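Local coordinates for protein nitroreductase (Desulfitobacterium hafniense, PDB 3PXV) that binds flavin mononucleotide and, as a member of the nitroreductase family, probably acts as an FMN-dependent oxidoreductase, at residues 97-103 with 160-166. Numbering follows the deposited sequence.
Sequences IVVPIDP and YAFGCSV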
loop_
_atom_site.group_PDB
_atom_site.type_symbol
_atom_site.label_atom_id
_atom_site.label_comp_id
_atom_site.label_asym_id
_atom_site.label_seq_id
_atom_site.Cartn_x
_atom_site.Cartn_y
_atom_site.Cartn_z
ATOM N N ILE B 97 -9.719 11.013 -4.599
ATOM C CA ILE B 97 -8.338 11.269 -4.897
ATOM C C ILE B 97 -7.956 10.225 -5.908
ATOM O O ILE B 97 -8.132 9.027 -5.659
ATOM C CB ILE B 97 -7.470 11.171 -3.673
ATOM C CG1 ILE B 97 -7.757 12.385 -2.781
ATOM C CG2 ILE B 97 -6.013 11.105 -4.093
ATOM C CD1 ILE B 97 -7.002 12.397 -1.460
ATOM N N VAL B 98 -7.498 10.689 -7.066
ATOM C CA VAL B 98 -7.030 9.827 -8.151
ATOM C C VAL B 98 -5.520 9.778 -8.087
ATOM O O VAL B 98 -4.892 10.822 -7.988
ATOM C CB VAL B 98 -7.491 10.370 -9.524
ATOM C CG1 VAL B 98 -6.952 9.502 -10.665
ATOM C CG2 VAL B 98 -9.055 10.436 -9.548
ATOM N N VAL B 99 -4.946 8.567 -8.112
ATOM C CA VAL B 99 -3.500 8.365 -8.045
ATOM C C VAL B 99 -2.971 7.764 -9.337
ATOM O O VAL B 99 -3.024 6.558 -9.543
ATOM C CB VAL B 99 -3.070 7.481 -6.859
ATOM C CG1 VAL B 99 -1.548 7.450 -6.763
ATOM C CG2 VAL B 99 -3.621 8.009 -5.584
ATOM N N PRO B 100 -2.523 8.619 -10.259
ATOM C CA PRO B 100 -1.940 8.089 -11.476
ATOM C C PRO B 100 -0.508 7.622 -11.208
ATOM O O PRO B 100 0.118 8.043 -10.241
ATOM C CB PRO B 100 -1.941 9.307 -12.406
ATOM C CG PRO B 100 -1.746 10.436 -11.487
ATOM C CD PRO B 100 -2.607 10.088 -10.304
ATOM N N ILE B 101 0.017 6.771 -12.065
ATOM C CA ILE B 101 1.348 6.238 -11.834
ATOM C C ILE B 101 2.133 6.142 -13.133
ATOM O O ILE B 101 1.551 6.144 -14.228
ATOM C CB ILE B 101 1.305 4.838 -11.126
ATOM C CG1 ILE B 101 0.598 3.786 -11.968
ATOM C CG2 ILE B 101 0.623 4.885 -9.770
ATOM C CD1 ILE B 101 0.867 2.377 -11.428
ATOM N N ASP B 102 3.459 6.085 -12.994
ATOM C CA ASP B 102 4.365 5.939 -14.123
ATOM C C ASP B 102 4.382 4.437 -14.424
ATOM O O ASP B 102 4.783 3.658 -13.584
ATOM C CB ASP B 102 5.757 6.450 -13.743
ATOM C CG ASP B 102 6.752 6.459 -14.923
ATOM O OD1 ASP B 102 6.464 5.890 -15.985
ATOM O OD2 ASP B 102 7.837 7.062 -14.770
ATOM N N PRO B 103 3.897 4.023 -15.595
ATOM C CA PRO B 103 3.901 2.596 -15.908
ATOM C C PRO B 103 5.269 1.987 -16.282
ATOM O O PRO B 103 5.376 0.772 -16.330
ATOM C CB PRO B 103 2.959 2.515 -17.119
ATOM C CG PRO B 103 3.062 3.831 -17.761
ATOM C CD PRO B 103 3.235 4.812 -16.650
ATOM N N TYR B 160 1.698 9.000 -17.701
ATOM C CA TYR B 160 1.108 8.366 -16.524
ATOM C C TYR B 160 -0.220 7.743 -16.854
ATOM O O TYR B 160 -0.985 8.282 -17.644
ATOM C CB TYR B 160 0.919 9.384 -15.397
ATOM C CG TYR B 160 2.121 9.568 -14.537
ATOM C CD1 TYR B 160 3.378 9.788 -15.091
ATOM C CD2 TYR B 160 2.005 9.578 -13.147
ATOM C CE1 TYR B 160 4.509 9.941 -14.281
ATOM C CE2 TYR B 160 3.136 9.730 -12.328
ATOM C CZ TYR B 160 4.367 9.915 -12.906
ATOM O OH TYR B 160 5.455 10.073 -12.127
ATOM N N ALA B 161 -0.488 6.613 -16.223
ATOM C CA ALA B 161 -1.725 5.893 -16.376
ATOM C C ALA B 161 -2.415 5.794 -15.015
ATOM O O ALA B 161 -1.802 6.022 -13.983
ATOM C CB ALA B 161 -1.449 4.504 -16.940
ATOM N N PHE B 162 -3.686 5.429 -14.999
ATOM C CA PHE B 162 -4.396 5.275 -13.733
ATOM C C PHE B 162 -3.809 4.163 -12.876
ATOM O O PHE B 162 -3.490 3.081 -13.377
ATOM C CB PHE B 162 -5.865 4.986 -13.998
ATOM C CG PHE B 162 -6.655 4.666 -12.770
ATOM C CD1 PHE B 162 -7.311 5.663 -12.084
ATOM C CD2 PHE B 162 -6.769 3.353 -12.333
ATOM C CE1 PHE B 162 -8.046 5.359 -10.977
ATOM C CE2 PHE B 162 -7.504 3.045 -11.234
ATOM C CZ PHE B 162 -8.150 4.047 -10.553
ATOM N N GLY B 163 -3.693 4.437 -11.579
ATOM C CA GLY B 163 -3.133 3.487 -10.620
ATOM C C GLY B 163 -4.217 2.981 -9.703
ATOM O O GLY B 163 -4.478 1.782 -9.644
ATOM N N CYS B 164 -4.840 3.898 -8.981
ATOM C CA CYS B 164 -5.958 3.554 -8.123
ATOM C C CYS B 164 -6.615 4.849 -7.692
ATOM O O CYS B 164 -6.186 5.928 -8.092
ATOM C CB CYS B 164 -5.507 2.725 -6.927
ATOM S SG CYS B 164 -6.852 1.879 -6.091
ATOM N N SER B 165 -7.683 4.759 -6.924
ATOM C CA SER B 165 -8.349 5.970 -6.459
ATOM C C SER B 165 -8.946 5.692 -5.135
ATOM O O SER B 165 -9.157 4.557 -4.811
ATOM C CB SER B 165 -9.463 6.379 -7.430
ATOM O OG SER B 165 -10.517 5.423 -7.446
ATOM N N VAL B 166 -9.205 6.726 -4.358
ATOM C CA VAL B 166 -9.866 6.563 -3.071
ATOM C C VAL B 166 -11.005 7.536 -3.040
ATOM O O VAL B 166 -10.771 8.721 -3.144
ATOM C CB VAL B 166 -8.968 6.878 -1.878
ATOM C CG1 VAL B 166 -9.750 6.584 -0.594
ATOM C CG2 VAL B 166 -7.666 6.058 -1.944
HETATM O O HOH W 1 7.880 9.634 -13.243
#
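Strands 97-101 and 161-166 run antiparallel, their short axes 4.2 Å apart at closest approach and their directions 138° apart. Paired backbone hydrogen bonds join Ile97 to Val166 (N to O 2.9 Å each way) and Ile101 to Ala161 (Ile101 N to Ala161 O 2.7 Å, Ala161 N to Ile101 O 2.9 Å). Between these pairs lies a classic beta bulge. Val99 N donates to Cys164 O at 2.9 Å, while Val99 O faces two amides, Cys164 N at 3.3 Å and, weakly, Gly163 N at 3.0 Å. The extra residue shifts the register by one, so that Pro100 pairs with Phe162. Gly163 is tightly confined, since a CB there would clash with Val99 O and Ile101 CG2.

Val98 CG1 touches Phe162 CD1 at 4.1 Å. Where strand 97-101 ends and strand 161-166 begins, the Tyr160 ring packs against Pro100 (CD2 to Pro100 CB 4.0 Å) and receives a CH-pi contact from Asp102 CB, 4.2 Å from the ring centroid. A water links Tyr160 OH (2.7 Å) to Asp102 OD2 (3.0 Å); Asp102 OD1 is hydrogen-bonded to Thr104 OG1.

The two are the central strands of the antiparallel sheet of this FMN-dependent nitroreductase fold, flanked by strands 50-53 and 130-133. Ile97, Val99 and Ile101 pack on helix 106-126, and Cys164, on the same face, touches FMN. Ser165, on the other face with Val98, hydrogen-bonds Cys134 beyond strand 130-133.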